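Local coordinates for protein hemolysins related proteins containing CBS domains (Klebsiella pneumoniae subsp. pneumoniae, PDB 3HF7) that is a membrane protein of the UPF0053 family that binds AMP through its CBS-domain pair and may also bind flavin adenine dinucleotide, at the adenosine monophosphate site. Sequence-based numbering; all coordinates share one arbitrary frame.

The adenosine monophosphate site. Residues 9, 13-15, 34-38, 117, 120. With AMP (adenosine monophosphate), chain B.
Extended backbone at Val15 and at Arg37, the first residue of strand 37-41, turns main-chain polar groups toward the adenine edge in the cleft of this CBS-domain pair. The Val15 amide N donates to adenine N1 at 2.9 Å, and the exocyclic amine N6 returns a bond to Val15 O, approaching in the carbonyl plane on a lone pair. N6 gives a second hydrogen bond to Arg37 O, this time from above the carbonyl plane. Two acceptors thus grip the amine while N1 accepts, a pattern that probably favours adenine over a 6-oxo purine. His35, with CG anti to its carbonyl carbon (chi1 -65°), lays its imidazole flat over one face of the base, its plane 3° from that of the base and its centroid 3.6 Å from that of the five-membered ring. The same ring uses its ND1 edge, nearly in plane, to donate to the phosphate oxygen O1P at 2.7 Å, and the neighbouring Gly36 N binds O2P, so that one ring both stacks on the base and binds the phosphate. Val9 brings both methyls obliquely to the N3 edge, from the side opposite His35, CG2 also approaching the ribose 2'-hydroxyl. Across the cleft, the Asp120 carboxylate, near the start of helix 118-126, binds both ribose hydroxyls, one with each oxygen: O2' donates to the syn lone pair of OD2 at 2.6 Å, whereas O3' donates to OD1 from above the carboxylate plane. Thr117 places OG1 between its backbone N and carbonyl carbon (chi1 68°), where it accepts from Asp120 N and hydrogen-bonds O3'. The nucleotide is poorly ordered. Its sugar packs against the Thr117 methyl, CG2 lying 3.7 Å from ribose C2'.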
loop_
_atom_site.group_PDB
_atom_site.type_symbol
_atom_site.label_atom_id
_atom_site.label_comp_id
_atom_site.label_asym_id
_atom_site.label_seq_id
_atom_site.Cartn_x
_atom_site.Cartn_y
_atom_site.Cartn_z
ATOM N N VAL A 9 -5.043 -8.127 -4.395
ATOM C CA VAL A 9 -6.313 -7.397 -4.360
ATOM C C VAL A 9 -6.359 -6.549 -5.639
ATOM O O VAL A 9 -5.400 -5.820 -5.924
ATOM C CB VAL A 9 -6.391 -6.476 -3.117
ATOM C CG1 VAL A 9 -7.592 -5.528 -3.189
ATOM C CG2 VAL A 9 -6.446 -7.298 -1.842
ATOM N N GLU A 13 -9.926 -2.162 -6.024
ATOM C CA GLU A 13 -10.274 -2.411 -4.639
ATOM C C GLU A 13 -9.179 -1.968 -3.682
ATOM O O GLU A 13 -9.229 -2.265 -2.486
ATOM C CB GLU A 13 -10.485 -3.893 -4.439
ATOM C CG GLU A 13 -11.290 -4.546 -5.509
ATOM C CD GLU A 13 -12.337 -5.431 -4.909
ATOM O OE1 GLU A 13 -12.148 -6.673 -4.887
ATOM O OE2 GLU A 13 -13.333 -4.859 -4.417
ATOM N N ILE A 14 -8.174 -1.282 -4.210
ATOM C CA ILE A 14 -7.106 -0.756 -3.386
ATOM C C ILE A 14 -7.622 0.472 -2.651
ATOM O O ILE A 14 -8.084 1.430 -3.280
ATOM C CB ILE A 14 -5.868 -0.408 -4.233
ATOM C CG1 ILE A 14 -5.336 -1.672 -4.911
ATOM C CG2 ILE A 14 -4.792 0.184 -3.373
ATOM C CD1 ILE A 14 -4.044 -1.511 -5.699
ATOM N N VAL A 15 -7.568 0.433 -1.320
ATOM C CA VAL A 15 -7.872 1.603 -0.488
ATOM C C VAL A 15 -6.652 2.522 -0.386
ATOM O O VAL A 15 -5.562 2.120 0.042
ATOM C CB VAL A 15 -8.333 1.217 0.933
ATOM C CG1 VAL A 15 -8.636 2.464 1.741
ATOM C CG2 VAL A 15 -9.568 0.310 0.882
ATOM N N PRO A 34 -9.939 1.176 6.480
ATOM C CA PRO A 34 -10.278 -0.194 6.862
ATOM C C PRO A 34 -9.072 -1.131 6.940
ATOM O O PRO A 34 -9.245 -2.305 7.241
ATOM C CB PRO A 34 -11.234 -0.640 5.757
ATOM C CG PRO A 34 -10.837 0.164 4.578
ATOM C CD PRO A 34 -10.412 1.501 5.114
ATOM N N HIS A 35 -7.868 -0.616 6.706
ATOM C CA HIS A 35 -6.651 -1.442 6.669
ATOM C C HIS A 35 -5.446 -0.803 7.353
ATOM O O HIS A 35 -5.434 0.400 7.605
ATOM C CB HIS A 35 -6.276 -1.745 5.216
ATOM C CG HIS A 35 -7.289 -2.576 4.507
ATOM N ND1 HIS A 35 -7.466 -3.917 4.781
ATOM C CD2 HIS A 35 -8.195 -2.259 3.551
ATOM C CE1 HIS A 35 -8.434 -4.391 4.017
ATOM N NE2 HIS A 35 -8.893 -3.406 3.265
ATOM N N GLY A 36 -4.416 -1.606 7.605
ATOM C CA GLY A 36 -3.211 -1.140 8.294
ATOM C C GLY A 36 -2.292 -0.239 7.485
ATOM O O GLY A 36 -1.656 0.667 8.037
ATOM N N ARG A 37 -2.188 -0.508 6.185
ATOM C CA ARG A 37 -1.436 0.364 5.282
ATOM C C ARG A 37 -2.380 0.883 4.193
ATOM O O ARG A 37 -3.350 0.222 3.842
ATOM C CB ARG A 37 -0.241 -0.365 4.654
ATOM C CG ARG A 37 0.415 -1.445 5.506
ATOM C CD ARG A 37 1.574 -0.906 6.321
ATOM N NE ARG A 37 2.918 -1.288 5.846
ATOM C CZ ARG A 37 3.710 -2.167 6.468
ATOM N NH1 ARG A 37 3.257 -2.759 7.565
ATOM N NH2 ARG A 37 4.937 -2.463 6.000
ATOM N N ILE A 38 -2.116 2.071 3.666
ATOM C CA ILE A 38 -2.934 2.613 2.574
ATOM C C ILE A 38 -2.109 3.477 1.657
ATOM O O ILE A 38 -1.146 4.103 2.094
ATOM C CB ILE A 38 -4.116 3.456 3.062
ATOM C CG1 ILE A 38 -3.647 4.475 4.097
ATOM C CG2 ILE A 38 -5.238 2.558 3.574
ATOM C CD1 ILE A 38 -4.052 5.856 3.777
ATOM N N THR A 117 0.277 -9.091 -0.305
ATOM C CA THR A 117 0.910 -9.084 1.008
ATOM C C THR A 117 1.465 -10.459 1.340
ATOM O O THR A 117 0.945 -11.476 0.868
ATOM C CB THR A 117 -0.072 -8.712 2.143
ATOM O OG1 THR A 117 -1.041 -9.768 2.298
ATOM C CG2 THR A 117 -0.782 -7.383 1.871
ATOM N N ASP A 120 -0.916 -12.745 2.648
ATOM C CA ASP A 120 -1.637 -13.333 1.513
ATOM C C ASP A 120 -0.916 -14.489 0.832
ATOM O O ASP A 120 -1.540 -15.509 0.519
ATOM C CB ASP A 120 -1.952 -12.274 0.460
ATOM C CG ASP A 120 -2.803 -11.156 1.002
ATOM O OD1 ASP A 120 -3.458 -11.361 2.062
ATOM O OD2 ASP A 120 -2.797 -10.069 0.373
HETATM P P AMP B . -5.136 -5.414 7.200
HETATM O O1P AMP B . -6.606 -5.083 7.006
HETATM O O2P AMP B . -4.170 -4.287 6.921
HETATM O O3P AMP B . -4.792 -6.171 8.454
HETATM O "O5'" AMP B . -4.815 -6.515 6.053
HETATM C "C5'" AMP B . -5.747 -7.547 5.693
HETATM C "C4'" AMP B . -5.677 -7.858 4.198
HETATM O "O4'" AMP B . -6.446 -6.917 3.449
HETATM C "C3'" AMP B . -4.263 -7.816 3.614
HETATM O "O3'" AMP B . -3.589 -9.092 3.622
HETATM C "C2'" AMP B . -4.477 -7.328 2.199
HETATM O "O2'" AMP B . -4.638 -8.424 1.310
HETATM C "C1'" AMP B . -5.775 -6.551 2.233
HETATM N N9 AMP B . -5.370 -5.120 2.193
HETATM C C8 AMP B . -4.423 -4.601 2.991
HETATM N N7 AMP B . -4.235 -3.287 2.742
HETATM C C5 AMP B . -5.063 -2.936 1.758
HETATM C C6 AMP B . -5.335 -1.683 1.035
HETATM N N6 AMP B . -4.666 -0.546 1.355
HETATM N N1 AMP B . -6.278 -1.724 0.063
HETATM C C2 AMP B . -6.944 -2.861 -0.250
HETATM N N3 AMP B . -6.727 -4.040 0.371
HETATM C C4 AMP B . -5.813 -4.145 1.381
#